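Local atomic coordinates of GCN5-related N-acetyltransferase (Anabaena variabilis, PDB entry 2OZG), a protein that binds coenzyme A and probably transfers acetyl groups from acetyl-CoA to amines, with aminoglycosides as possible substrates. Residues Gly61-Ile65 against Leu100-Thr104; Leu170-Gln174 against Asp233-Leu237; Leu288-Val293 against Ile349-Ala353; Leu297-Pro303 against Gly333-Val337; Val306-Leu312 against Lys325-Ala331. All coordinates share one frame; numbering follows the deposited sequence.

Contact 1: residues Gly61-Ile65 against Leu100-Thr104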
# COMPACT_ATOMS: atom_id res chain seq x y z
N GLY A 61 20.49 -21.78 -25.99
CA GLY A 61 19.21 -21.83 -25.36
C GLY A 61 18.47 -23.09 -25.74
O GLY A 61 19.06 -24.03 -26.32
N GLY A 62 17.18 -23.10 -25.42
CA GLY A 62 16.38 -24.27 -25.69
C GLY A 62 14.97 -24.19 -25.20
O GLY A 62 14.49 -23.16 -24.76
N LEU A 63 14.28 -25.32 -25.30
CA LEU A 63 12.93 -25.42 -24.83
C LEU A 63 12.58 -26.90 -24.61
O LEU A 63 13.40 -27.81 -24.89
CB LEU A 63 11.97 -24.71 -25.84
CG LEU A 63 12.07 -25.14 -27.33
CD1 LEU A 63 11.60 -26.55 -27.57
CD2 LEU A 63 11.28 -24.26 -28.25
N ALA A 64 11.35 -27.12 -24.14
CA ALA A 64 10.73 -28.42 -24.04
C ALA A 64 9.48 -28.49 -24.91
O ALA A 64 8.68 -27.53 -25.02
CB ALA A 64 10.32 -28.73 -22.58
N ILE A 65 9.35 -29.62 -25.59
CA ILE A 65 8.17 -29.95 -26.37
C ILE A 65 7.40 -31.03 -25.57
O ILE A 65 7.98 -32.07 -25.22
CB ILE A 65 8.52 -30.59 -27.74
CG1 ILE A 65 9.39 -29.67 -28.59
CG2 ILE A 65 7.20 -30.86 -28.51
CD1 ILE A 65 9.76 -30.33 -29.91
N LEU A 100 14.86 -20.98 -33.11
CA LEU A 100 14.46 -22.12 -32.29
C LEU A 100 12.99 -22.52 -32.53
O LEU A 100 12.64 -23.70 -32.78
CB LEU A 100 14.68 -21.77 -30.80
CG LEU A 100 14.26 -22.80 -29.75
CD1 LEU A 100 14.93 -24.19 -29.91
CD2 LEU A 100 14.56 -22.24 -28.39
N ILE A 101 12.11 -21.54 -32.48
CA ILE A 101 10.68 -21.80 -32.65
C ILE A 101 10.30 -22.35 -34.02
O ILE A 101 9.47 -23.26 -34.17
CB ILE A 101 9.84 -20.54 -32.30
CG1 ILE A 101 10.07 -20.12 -30.84
CG2 ILE A 101 8.31 -20.84 -32.58
CD1 ILE A 101 9.79 -21.20 -29.78
N GLN A 102 10.93 -21.84 -35.03
CA GLN A 102 10.71 -22.31 -36.38
C GLN A 102 11.18 -23.76 -36.54
O GLN A 102 10.47 -24.57 -37.10
CB GLN A 102 11.46 -21.38 -37.34
CG GLN A 102 10.87 -19.96 -37.36
CD GLN A 102 11.65 -19.03 -38.34
OE1 GLN A 102 12.87 -19.15 -38.48
NE2 GLN A 102 10.93 -18.08 -38.95
N HIS A 103 12.38 -24.08 -36.07
CA HIS A 103 12.86 -25.46 -36.08
C HIS A 103 11.94 -26.38 -35.35
O HIS A 103 11.66 -27.45 -35.83
CB HIS A 103 14.29 -25.58 -35.50
CG HIS A 103 15.37 -25.22 -36.48
ND1 HIS A 103 16.25 -24.17 -36.28
CD2 HIS A 103 15.72 -25.78 -37.67
CE1 HIS A 103 17.10 -24.11 -37.29
NE2 HIS A 103 16.80 -25.07 -38.14
N THR A 104 11.53 -25.99 -34.16
CA THR A 104 10.59 -26.73 -33.36
C THR A 104 9.27 -26.99 -34.09
O THR A 104 8.77 -28.11 -34.09
CB THR A 104 10.29 -25.94 -32.03
OG1 THR A 104 11.52 -25.77 -31.33
CG2 THR A 104 9.33 -26.67 -31.15
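Leu63 and Leu100 meet where strand 61-65 packs against helix 100-104, and their own contact is apolar. The two leucines slide past each other in opposite senses, Leu63 CD2 lying 3.6 Å from Leu100 CG, while the same methyl group comes within 3.7 Å of Ile101 CD1. Leu63 reaches this place with CG set between its backbone N and carbonyl carbon (chi1 53°), which aims CD2 into the helix. Leu100 CD2 points to the strand and lies 3.7 Å from Gly62 O.

A second kind of contact is made by Thr104, whose two branches are used differently. Its methyl CG2 packs tip to tip with Ile65 CD1 at 3.9 Å. Its hydroxyl OG1 sits 3.4 Å from Leu63 CD2, yet its polar need is met inside the helix, by a hydrogen bond to Leu100 O at 2.8 Å from above the carbonyl plane; that oxygen also accepts from Thr104 N.

Strand and helix axes cross at -34°, a helix laid on a sheet of the GNAT fold. Leu63 also touches Val85, a coenzyme A-binding residue of strand 75-87; Leu100 leans on Ile53 of strand 50-55, and Tyr12 of strand 10-14 meets Ile65, Leu100 and Thr104.

Contact 2: residues Leu170-Gln174 against Asp233-Leu237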
# COMPACT_ATOMS: atom_id res chain seq x y z
N LEU A 170 -11.58 -38.88 -13.62
CA LEU A 170 -12.45 -37.74 -13.45
C LEU A 170 -11.95 -36.58 -14.31
O LEU A 170 -12.75 -35.86 -14.90
CB LEU A 170 -12.51 -37.32 -11.98
CG LEU A 170 -13.28 -38.27 -11.04
CD1 LEU A 170 -13.01 -37.98 -9.57
CD2 LEU A 170 -14.76 -38.25 -11.32
N TYR A 171 -10.65 -36.36 -14.35
CA TYR A 171 -10.07 -35.30 -15.17
C TYR A 171 -10.45 -35.44 -16.63
O TYR A 171 -10.93 -34.50 -17.26
CB TYR A 171 -8.56 -35.21 -15.02
CG TYR A 171 -8.03 -34.12 -15.92
CD1 TYR A 171 -8.07 -32.79 -15.55
CD2 TYR A 171 -7.56 -34.43 -17.17
CE1 TYR A 171 -7.65 -31.80 -16.42
CE2 TYR A 171 -7.11 -33.45 -18.02
CZ TYR A 171 -7.16 -32.15 -17.65
OH TYR A 171 -6.71 -31.22 -18.56
N GLN A 172 -10.20 -36.61 -17.18
CA GLN A 172 -10.50 -36.83 -18.60
C GLN A 172 -11.99 -36.67 -18.92
O GLN A 172 -12.32 -36.41 -20.07
CB GLN A 172 -9.92 -38.16 -19.10
CG GLN A 172 -9.73 -38.20 -20.65
CD GLN A 172 -8.62 -39.14 -21.11
OE1 GLN A 172 -8.46 -40.25 -20.57
NE2 GLN A 172 -7.86 -38.71 -22.13
N GLN A 173 -12.89 -36.83 -17.94
CA GLN A 173 -14.32 -36.55 -18.17
C GLN A 173 -14.64 -35.06 -18.28
O GLN A 173 -15.38 -34.67 -19.12
CB GLN A 173 -15.20 -37.16 -17.09
CG GLN A 173 -15.27 -38.61 -17.19
CD GLN A 173 -15.99 -39.24 -16.00
OE1 GLN A 173 -17.23 -39.24 -15.94
NE2 GLN A 173 -15.21 -39.85 -15.08
N GLN A 174 -14.13 -34.25 -17.37
CA GLN A 174 -14.27 -32.78 -17.47
C GLN A 174 -13.49 -32.24 -18.70
O GLN A 174 -13.90 -31.27 -19.35
CB GLN A 174 -13.75 -32.15 -16.15
CG GLN A 174 -13.77 -30.65 -16.15
CD GLN A 174 -13.88 -30.03 -14.77
OE1 GLN A 174 -14.73 -30.44 -13.97
NE2 GLN A 174 -13.06 -28.98 -14.51
N ASP A 233 -6.12 -27.62 -8.89
CA ASP A 233 -6.88 -28.39 -9.87
C ASP A 233 -8.16 -28.80 -9.18
O ASP A 233 -8.19 -28.98 -7.97
CB ASP A 233 -6.07 -29.62 -10.32
CG ASP A 233 -6.66 -30.31 -11.53
OD1 ASP A 233 -7.43 -29.66 -12.29
OD2 ASP A 233 -6.28 -31.51 -11.74
N TRP A 234 -9.24 -28.88 -9.93
CA TRP A 234 -10.50 -29.31 -9.38
C TRP A 234 -11.30 -29.90 -10.53
O TRP A 234 -11.07 -29.53 -11.70
CB TRP A 234 -11.27 -28.15 -8.72
CG TRP A 234 -11.50 -26.95 -9.69
CD1 TRP A 234 -10.69 -25.90 -9.84
CD2 TRP A 234 -12.58 -26.75 -10.61
NE1 TRP A 234 -11.18 -25.06 -10.76
CE2 TRP A 234 -12.33 -25.58 -11.28
CE3 TRP A 234 -13.70 -27.49 -10.97
CZ2 TRP A 234 -13.17 -25.09 -12.26
CZ3 TRP A 234 -14.51 -27.05 -11.93
CH2 TRP A 234 -14.25 -25.85 -12.60
N VAL A 235 -12.24 -30.79 -10.16
CA VAL A 235 -13.21 -31.34 -11.07
C VAL A 235 -14.59 -31.39 -10.38
O VAL A 235 -14.70 -31.77 -9.22
CB VAL A 235 -12.79 -32.74 -11.61
CG1 VAL A 235 -13.98 -33.51 -12.20
CG2 VAL A 235 -11.67 -32.61 -12.63
N THR A 236 -15.63 -30.96 -11.11
CA THR A 236 -17.04 -31.03 -10.65
C THR A 236 -17.87 -31.50 -11.83
O THR A 236 -18.03 -30.76 -12.84
CB THR A 236 -17.56 -29.69 -10.05
OG1 THR A 236 -17.45 -28.66 -11.02
CG2 THR A 236 -16.71 -29.28 -8.86
N LEU A 237 -18.35 -32.74 -11.76
CA LEU A 237 -19.09 -33.31 -12.89
C LEU A 237 -20.60 -33.11 -12.81
O LEU A 237 -21.29 -33.24 -13.81
CB LEU A 237 -18.80 -34.79 -13.09
CG LEU A 237 -17.35 -35.17 -13.34
CD1 LEU A 237 -17.22 -36.68 -13.47
CD2 LEU A 237 -16.81 -34.46 -14.58
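Gln174, on helix 170-174, stretches across to the end of strand 233-236. With CG anti to the backbone N (chi1 177°) and the chain extended, its amide arrives beside the strand backbone. OE1 accepts a hydrogen bond from Thr236 N at 3.0 Å, lying in the carbonyl plane of the amide, with an N-H...O angle of 159°. The other end, NE2, lies over one face of the Trp234 ring, 3.5 Å from CZ3, the amide and ring planes being 65° apart; it is also bonded to Tyr181 OH.

Leu237 follows, just past the strand. Its CD1 meets Leu170 CD2 at 3.6 Å and Gln173 OE1 at 3.6 Å, while CD2 lies near Gln174 N; Gln173 NE2 bonds Glu169 O. Val235 points its side chain at the helix: CG1 touches Leu170 CB at 4.1 Å and Gln174 OE1 at 3.6 Å, and CG2 approaches Tyr171 CA.

Helix 165-177 packs on strand 227-236, of the second GNAT-family region, away from the coenzyme A site. One buried amide is engaged at both ends amid leucine and valine methyls, so a polar bond to the strand backbone is embedded in apolar packing, which fixes the rotation of the amide.

Contact 3: residues Leu288-Val293 against Ile349-Ala353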
# COMPACT_ATOMS: atom_id res chain seq x y z
N LEU A 288 -2.01 -20.50 -29.74
CA LEU A 288 -2.06 -21.75 -30.53
C LEU A 288 -1.50 -21.53 -31.94
O LEU A 288 -1.70 -20.48 -32.54
CB LEU A 288 -3.53 -22.21 -30.65
CG LEU A 288 -3.77 -23.58 -31.33
CD1 LEU A 288 -4.74 -24.50 -30.62
CD2 LEU A 288 -4.18 -23.39 -32.81
N ARG A 289 -0.80 -22.54 -32.44
CA ARG A 289 -0.31 -22.53 -33.78
C ARG A 289 -1.00 -23.66 -34.52
O ARG A 289 -1.00 -24.83 -34.06
CB ARG A 289 1.21 -22.74 -33.80
CG ARG A 289 1.95 -21.92 -34.94
CD ARG A 289 1.71 -22.39 -36.35
NE ARG A 289 2.50 -21.56 -37.27
CZ ARG A 289 2.51 -21.70 -38.58
NH1 ARG A 289 1.76 -22.62 -39.18
NH2 ARG A 289 3.23 -20.87 -39.31
N ILE A 290 -1.64 -23.34 -35.63
CA ILE A 290 -2.16 -24.38 -36.53
C ILE A 290 -0.96 -24.87 -37.33
O ILE A 290 -0.46 -24.19 -38.21
CB ILE A 290 -3.22 -23.83 -37.48
CG1 ILE A 290 -4.39 -23.24 -36.66
CG2 ILE A 290 -3.65 -24.90 -38.52
CD1 ILE A 290 -5.42 -24.22 -36.11
N VAL A 291 -0.47 -26.05 -36.98
CA VAL A 291 0.69 -26.62 -37.63
C VAL A 291 0.33 -27.29 -38.98
O VAL A 291 1.07 -27.17 -39.98
CB VAL A 291 1.38 -27.63 -36.70
CG1 VAL A 291 2.58 -28.29 -37.40
CG2 VAL A 291 1.82 -26.95 -35.39
N ASN A 292 -0.81 -27.98 -39.00
CA ASN A 292 -1.36 -28.61 -40.22
C ASN A 292 -2.85 -28.25 -40.37
O ASN A 292 -3.70 -28.70 -39.59
CB ASN A 292 -1.15 -30.10 -40.20
CG ASN A 292 -1.49 -30.72 -41.53
OD1 ASN A 292 -2.63 -30.70 -41.99
ND2 ASN A 292 -0.48 -31.24 -42.17
N VAL A 293 -3.17 -27.42 -41.34
CA VAL A 293 -4.55 -26.96 -41.49
C VAL A 293 -5.54 -28.09 -41.67
O VAL A 293 -6.56 -28.11 -41.01
CB VAL A 293 -4.70 -25.93 -42.70
CG1 VAL A 293 -6.15 -25.67 -43.08
CG2 VAL A 293 -4.04 -24.63 -42.34
N ILE A 349 -2.64 -17.79 -41.08
CA ILE A 349 -2.65 -18.91 -40.17
C ILE A 349 -2.94 -18.46 -38.70
O ILE A 349 -3.51 -19.21 -37.91
CB ILE A 349 -1.31 -19.71 -40.33
CG1 ILE A 349 -1.45 -21.10 -39.75
CG2 ILE A 349 -0.09 -18.98 -39.71
CD1 ILE A 349 -2.39 -21.99 -40.60
N LYS A 350 -2.60 -17.19 -38.36
CA LYS A 350 -2.89 -16.65 -37.04
C LYS A 350 -4.36 -16.42 -36.81
O LYS A 350 -4.84 -16.72 -35.71
CB LYS A 350 -2.16 -15.36 -36.72
CG LYS A 350 -0.65 -15.55 -36.73
CD LYS A 350 0.13 -14.37 -36.23
CE LYS A 350 -0.08 -13.04 -36.96
NZ LYS A 350 0.24 -13.07 -38.38
N GLY A 351 -5.05 -15.89 -37.84
CA GLY A 351 -6.47 -15.68 -37.75
C GLY A 351 -7.18 -17.01 -37.55
O GLY A 351 -8.16 -17.10 -36.82
N LEU A 352 -6.67 -18.05 -38.21
CA LEU A 352 -7.27 -19.38 -38.17
C LEU A 352 -7.18 -19.99 -36.81
O LEU A 352 -8.07 -20.73 -36.41
CB LEU A 352 -6.60 -20.30 -39.20
CG LEU A 352 -7.20 -21.72 -39.31
CD1 LEU A 352 -8.67 -21.65 -39.62
CD2 LEU A 352 -6.49 -22.53 -40.33
N ALA A 353 -6.08 -19.72 -36.08
CA ALA A 353 -5.96 -20.19 -34.71
C ALA A 353 -7.10 -19.69 -33.80
O ALA A 353 -7.67 -20.47 -33.04
CB ALA A 353 -4.66 -19.74 -34.13
O HOH W 1 -1.76 -20.57 -36.33
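Ile349 stands with CG1 anti to its backbone N (chi1 -162°) and CD1 turned back by chi2 of 70°, a shape that brings CD1 against both Ile290 CB, 3.7 Å away, and Val293 CG2 at 3.6 Å. Arg289 bends at chi2 (-70°), and its guanidinium swings round until Ile349 CG2 lies over one face, 3.8 Å above the plane, offset toward the rim.

Leu352 CD2 packs on Val293 CG2, and Ala353 CB sits 3.4 Å from Leu288 O. Water 1 joins the backbones, accepting from Ile290 N and donating to Ile349 O at 2.7 Å.

The end of strand 279-290, in the second GNAT-family region, meets helix 349-357 of the sterol carrier protein-like region. Arg289 NH1 bonds Ile290 O at 2.9 Å and forms a salt bridge with Asp316, while NE bonds Ala129 O. The buried cation is gripped by several polar partners, Ile290 O lying near its plane, and covered on one face by aliphatic carbon, a setting expected to keep it charged.

Contact 4: residues Leu297-Pro303 against Gly333-Val337. With PEG (di(hydroxyethyl)ether), chain E.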
# COMPACT_ATOMS: atom_id res chain seq x y z
N LEU A 297 -8.22 -29.30 -38.61
CA LEU A 297 -9.65 -29.18 -38.88
C LEU A 297 -10.38 -30.53 -38.86
O LEU A 297 -11.50 -30.61 -38.35
CB LEU A 297 -9.89 -28.46 -40.19
CG LEU A 297 -9.54 -26.98 -40.13
CD1 LEU A 297 -9.50 -26.35 -41.54
CD2 LEU A 297 -10.49 -26.23 -39.20
N GLU A 298 -9.73 -31.59 -39.38
CA GLU A 298 -10.34 -32.91 -39.39
C GLU A 298 -10.34 -33.58 -38.03
O GLU A 298 -11.18 -34.43 -37.76
CB GLU A 298 -9.68 -33.82 -40.45
CG GLU A 298 -9.91 -33.32 -41.88
CD GLU A 298 -9.43 -34.26 -42.92
OE1 GLU A 298 -8.50 -35.04 -42.58
OE2 GLU A 298 -9.98 -34.20 -44.06
N ALA A 299 -9.44 -33.18 -37.14
CA ALA A 299 -9.39 -33.80 -35.83
C ALA A 299 -10.35 -33.22 -34.82
O ALA A 299 -10.71 -33.88 -33.86
CB ALA A 299 -7.97 -33.72 -35.30
N ARG A 300 -10.80 -31.99 -35.06
CA ARG A 300 -11.68 -31.25 -34.15
C ARG A 300 -13.11 -31.75 -34.21
O ARG A 300 -13.52 -32.26 -35.24
CB ARG A 300 -11.71 -29.79 -34.64
CG ARG A 300 -12.27 -28.75 -33.71
CD ARG A 300 -12.45 -27.51 -34.47
NE ARG A 300 -12.85 -26.34 -33.70
CZ ARG A 300 -14.09 -26.06 -33.33
NH1 ARG A 300 -15.07 -26.90 -33.57
NH2 ARG A 300 -14.33 -24.94 -32.69
N GLY A 301 -13.86 -31.63 -33.10
CA GLY A 301 -15.29 -31.87 -33.12
C GLY A 301 -16.03 -30.61 -33.57
O GLY A 301 -15.55 -29.49 -33.36
N TYR A 302 -17.22 -30.80 -34.15
CA TYR A 302 -18.05 -29.70 -34.62
C TYR A 302 -19.43 -29.83 -34.02
O TYR A 302 -19.87 -30.94 -33.69
CB TYR A 302 -18.10 -29.70 -36.15
CG TYR A 302 -16.74 -29.36 -36.72
CD1 TYR A 302 -16.34 -28.06 -36.85
CD2 TYR A 302 -15.80 -30.36 -36.99
CE1 TYR A 302 -15.08 -27.74 -37.30
CE2 TYR A 302 -14.53 -30.05 -37.42
CZ TYR A 302 -14.18 -28.74 -37.59
OH TYR A 302 -12.93 -28.37 -38.03
N PRO A 303 -20.16 -28.71 -33.92
CA PRO A 303 -21.49 -28.85 -33.33
C PRO A 303 -22.41 -29.67 -34.20
O PRO A 303 -22.35 -29.60 -35.42
CB PRO A 303 -22.01 -27.40 -33.28
CG PRO A 303 -20.85 -26.53 -33.49
CD PRO A 303 -19.89 -27.33 -34.33
N GLY A 333 -21.42 -33.45 -37.10
CA GLY A 333 -20.38 -33.23 -36.06
C GLY A 333 -18.95 -33.50 -36.49
O GLY A 333 -18.01 -33.36 -35.69
N LYS A 334 -18.76 -33.79 -37.76
CA LYS A 334 -17.47 -34.15 -38.31
C LYS A 334 -17.17 -33.31 -39.54
O LYS A 334 -18.08 -32.75 -40.11
CB LYS A 334 -17.48 -35.61 -38.68
CG LYS A 334 -18.01 -36.55 -37.63
CD LYS A 334 -18.02 -37.99 -38.15
CE LYS A 334 -19.39 -38.46 -38.56
NZ LYS A 334 -20.07 -39.03 -37.35
N SER A 335 -15.88 -33.20 -39.89
CA SER A 335 -15.43 -32.49 -41.05
C SER A 335 -14.60 -33.36 -42.01
O SER A 335 -14.11 -34.43 -41.68
CB SER A 335 -14.59 -31.29 -40.69
OG SER A 335 -13.37 -31.72 -40.12
N GLU A 336 -14.52 -32.87 -43.23
CA GLU A 336 -13.67 -33.41 -44.26
C GLU A 336 -13.12 -32.14 -44.91
O GLU A 336 -13.86 -31.17 -45.15
CB GLU A 336 -14.43 -34.27 -45.25
CG GLU A 336 -13.52 -34.84 -46.31
CD GLU A 336 -14.26 -35.66 -47.38
OE1 GLU A 336 -15.45 -36.00 -47.15
OE2 GLU A 336 -13.62 -35.95 -48.44
N VAL A 337 -11.81 -32.11 -45.11
CA VAL A 337 -11.14 -30.98 -45.69
C VAL A 337 -10.50 -31.45 -46.99
O VAL A 337 -9.87 -32.51 -47.02
CB VAL A 337 -10.06 -30.47 -44.77
CG1 VAL A 337 -9.12 -29.51 -45.53
CG2 VAL A 337 -10.68 -29.82 -43.55
C1 PEG E . -14.49 -34.17 -36.31
O1 PEG E . -13.91 -33.95 -37.61
C2 PEG E . -15.22 -35.50 -36.12
O2 PEG E . -14.73 -36.33 -35.08
C3 PEG E . -13.30 -36.48 -34.96
C4 PEG E . -12.59 -36.82 -36.25
O4 PEG E . -11.93 -38.09 -36.12
O HOH W 2 -13.05 -35.65 -39.50
O HOH W 3 -22.42 -30.94 -37.73
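Leu297 O is the hub where helix 297-299 meets strand 334-337, two elements of the sterol carrier protein-like domain, in which the helix lies across a five-stranded sheet near strand 334-339, one of its two outermost strands. Ser335 OG donates to this carbonyl at 2.8 Å, from above its plane, and Tyr302 OH donates to it at 2.7 Å, so two hydroxyls grip one oxygen at the C-terminal end of the helix. Leu297 CB packs on Val337 CG2, their side chains crossing at about a right angle.

Glu298 reaches across to the strand with an extended chain. Its OE2 accepts from Val337 N at 3.0 Å through the anti lone pair, along a nearly straight bond of 167°.

Tyr302 in turn is positioned by its backbone N, which bonds Gly333 O at 3.1 Å; that oxygen lies at the ring edge, near its plane. Gly333 has positive phi (77°), which favours glycine, and water 3 ties its N to Pro303 O. Tyr302 also packs on Val330 of strand 324-331 and on Ile384 of helix 375-385.

A di(hydroxyethyl)ether molecule, probably from the crystallisation liquor, is modelled between the segments, its placement doubtful because C1 comes too close to Arg300 O. As modelled, its O1 takes a hydrogen bond from Ser335 N and gives one to Glu298 O; water 2 donates to Glu298 O and, at 2.7 Å, to Ser335 O.

Contact 5: residues Val306-Leu312 against Lys325-Ala331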
# COMPACT_ATOMS: atom_id res chain seq x y z
N VAL A 306 -25.15 -28.73 -37.71
CA VAL A 306 -24.50 -27.88 -38.69
C VAL A 306 -24.17 -28.68 -39.96
O VAL A 306 -23.60 -29.77 -39.92
CB VAL A 306 -23.24 -27.24 -38.09
CG1 VAL A 306 -22.50 -26.44 -39.15
CG2 VAL A 306 -23.61 -26.36 -36.86
N GLU A 307 -24.58 -28.16 -41.11
CA GLU A 307 -24.19 -28.78 -42.37
C GLU A 307 -23.75 -27.61 -43.23
O GLU A 307 -24.59 -26.81 -43.68
CB GLU A 307 -25.33 -29.60 -42.98
CG GLU A 307 -24.90 -30.38 -44.21
CD GLU A 307 -26.00 -31.31 -44.74
OE1 GLU A 307 -26.89 -31.70 -43.96
OE2 GLU A 307 -25.97 -31.63 -45.95
N ALA A 308 -22.45 -27.50 -43.46
CA ALA A 308 -21.92 -26.37 -44.21
C ALA A 308 -20.60 -26.67 -44.82
O ALA A 308 -19.82 -27.45 -44.29
CB ALA A 308 -21.77 -25.19 -43.31
N GLU A 309 -20.34 -25.98 -45.93
CA GLU A 309 -19.09 -26.05 -46.62
C GLU A 309 -18.45 -24.64 -46.56
O GLU A 309 -19.02 -23.68 -47.08
CB GLU A 309 -19.38 -26.45 -48.03
CG GLU A 309 -18.25 -26.97 -48.79
CD GLU A 309 -18.73 -27.45 -50.16
OE1 GLU A 309 -18.80 -26.61 -51.07
OE2 GLU A 309 -19.01 -28.67 -50.30
N LEU A 310 -17.31 -24.51 -45.92
CA LEU A 310 -16.65 -23.23 -45.84
C LEU A 310 -15.40 -23.22 -46.71
O LEU A 310 -14.54 -24.07 -46.54
CB LEU A 310 -16.31 -22.88 -44.35
CG LEU A 310 -15.67 -21.51 -44.08
CD1 LEU A 310 -16.51 -20.36 -44.61
CD2 LEU A 310 -15.45 -21.36 -42.61
N HIS A 311 -15.31 -22.27 -47.64
CA HIS A 311 -14.18 -22.20 -48.59
C HIS A 311 -13.14 -21.20 -48.08
O HIS A 311 -13.30 -19.99 -48.20
CB HIS A 311 -14.65 -21.86 -50.01
CG HIS A 311 -15.45 -22.94 -50.68
ND1 HIS A 311 -15.33 -23.23 -52.01
CD2 HIS A 311 -16.36 -23.81 -50.18
CE1 HIS A 311 -16.15 -24.21 -52.33
NE2 HIS A 311 -16.78 -24.59 -51.23
N LEU A 312 -12.06 -21.74 -47.54
CA LEU A 312 -11.02 -20.96 -46.88
C LEU A 312 -9.85 -20.67 -47.79
O LEU A 312 -9.56 -21.44 -48.73
CB LEU A 312 -10.42 -21.79 -45.74
CG LEU A 312 -11.31 -22.26 -44.57
CD1 LEU A 312 -10.68 -23.43 -43.81
CD2 LEU A 312 -11.51 -21.08 -43.63
N LYS A 325 -5.85 -22.75 -50.71
CA LYS A 325 -7.30 -22.82 -50.56
C LYS A 325 -7.72 -24.21 -50.11
O LYS A 325 -7.19 -25.18 -50.58
CB LYS A 325 -7.99 -22.46 -51.85
CG LYS A 325 -7.80 -21.02 -52.33
CD LYS A 325 -8.35 -20.95 -53.74
CE LYS A 325 -8.52 -19.55 -54.25
NZ LYS A 325 -9.17 -19.61 -55.63
N PHE A 326 -8.64 -24.25 -49.15
CA PHE A 326 -9.14 -25.47 -48.55
C PHE A 326 -10.68 -25.33 -48.43
O PHE A 326 -11.23 -24.25 -48.11
CB PHE A 326 -8.54 -25.67 -47.12
CG PHE A 326 -7.04 -25.72 -47.08
CD1 PHE A 326 -6.30 -24.55 -46.93
CD2 PHE A 326 -6.37 -26.94 -47.20
CE1 PHE A 326 -4.89 -24.58 -46.93
CE2 PHE A 326 -4.96 -26.98 -47.20
CZ PHE A 326 -4.22 -25.80 -47.06
N ILE A 327 -11.37 -26.43 -48.70
CA ILE A 327 -12.79 -26.51 -48.43
C ILE A 327 -12.97 -27.34 -47.16
O ILE A 327 -12.57 -28.50 -47.10
CB ILE A 327 -13.57 -27.18 -49.57
CG1 ILE A 327 -13.26 -26.46 -50.88
CG2 ILE A 327 -15.04 -27.19 -49.20
CD1 ILE A 327 -13.85 -27.14 -52.15
N LEU A 328 -13.56 -26.73 -46.15
CA LEU A 328 -13.95 -27.42 -44.93
C LEU A 328 -15.43 -27.79 -45.06
O LEU A 328 -16.28 -26.89 -45.12
CB LEU A 328 -13.83 -26.45 -43.75
CG LEU A 328 -14.26 -26.93 -42.40
CD1 LEU A 328 -13.48 -28.16 -41.99
CD2 LEU A 328 -14.09 -25.78 -41.42
N SER A 329 -15.75 -29.08 -45.12
CA SER A 329 -17.15 -29.51 -45.22
C SER A 329 -17.51 -30.16 -43.91
O SER A 329 -16.89 -31.14 -43.51
CB SER A 329 -17.39 -30.56 -46.35
OG SER A 329 -16.98 -30.00 -47.58
N VAL A 330 -18.50 -29.60 -43.24
CA VAL A 330 -18.95 -30.09 -41.93
C VAL A 330 -20.37 -30.68 -41.98
O VAL A 330 -21.30 -30.12 -42.58
CB VAL A 330 -18.85 -28.95 -40.85
CG1 VAL A 330 -19.30 -29.43 -39.48
CG2 VAL A 330 -17.41 -28.43 -40.74
N ALA A 331 -20.54 -31.84 -41.37
CA ALA A 331 -21.85 -32.47 -41.27
C ALA A 331 -21.73 -33.53 -40.19
O ALA A 331 -20.65 -34.10 -39.97
CB ALA A 331 -22.25 -33.09 -42.53
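Ile327 lies beside His311, both side chains pointing the same way from a non-hydrogen-bonded antiparallel pair. From its CB the chain forks. CG2, anti to the backbone N, comes within 3.2 Å of Glu309 CG and within 3.7 Å of His311 NE2. CG1 rises over the middle of the imidazole in a CH-pi contact, 3.9 Å from the ring centroid and 6° off its normal. At the tip, CD1 continues over the same face to His311 CE1, 3.7 Å away.

The strands are the arms of a beta hairpin, 308-315 with 324-331, in the sterol carrier protein-like domain. Hydrogen-bonded pairs Ala308-Val330, Leu310-Leu328 and Leu312-Phe326 zip them together; Val330 N to Ala308 O is 2.7 Å. On their face Leu310 packs on Ala381 and Leu328 on Phe385 of helix 375-385, and Leu312 on Leu297 of helix 293-299.

His311 is fixed through both ring nitrogens: NE2 donates to Glu309 OE1 at 2.9 Å, nearly in the ring plane, and ND1 bonds Lys342 N.

Contacts 3, 4 and 5 build one continuous region. Contacts 4 and 5, centres 9 Å apart, lie on neighbouring strands of one sheet: Glu336 O lies 2.8 Å from Ser329 N, a probable hydrogen bond, and Tyr302 CB packs on Val330 CG1 at 3.5 Å. Contact 3 joins contact 5 through Val293 CG1 and Phe326 CD1, 4.0 Å apart; its segment 288-293 leads into 297-303 of contact 4, and contacts 4 and 5 are nested in the loop it closes. Contact 1 lies close to the cofactor, with the Leu63 side chain about 7 Å from bound coenzyme A; Arg289 of contact 3 is about 14 Å from it. Contact 2 stands apart, its centre 31 Å from that of contact 1.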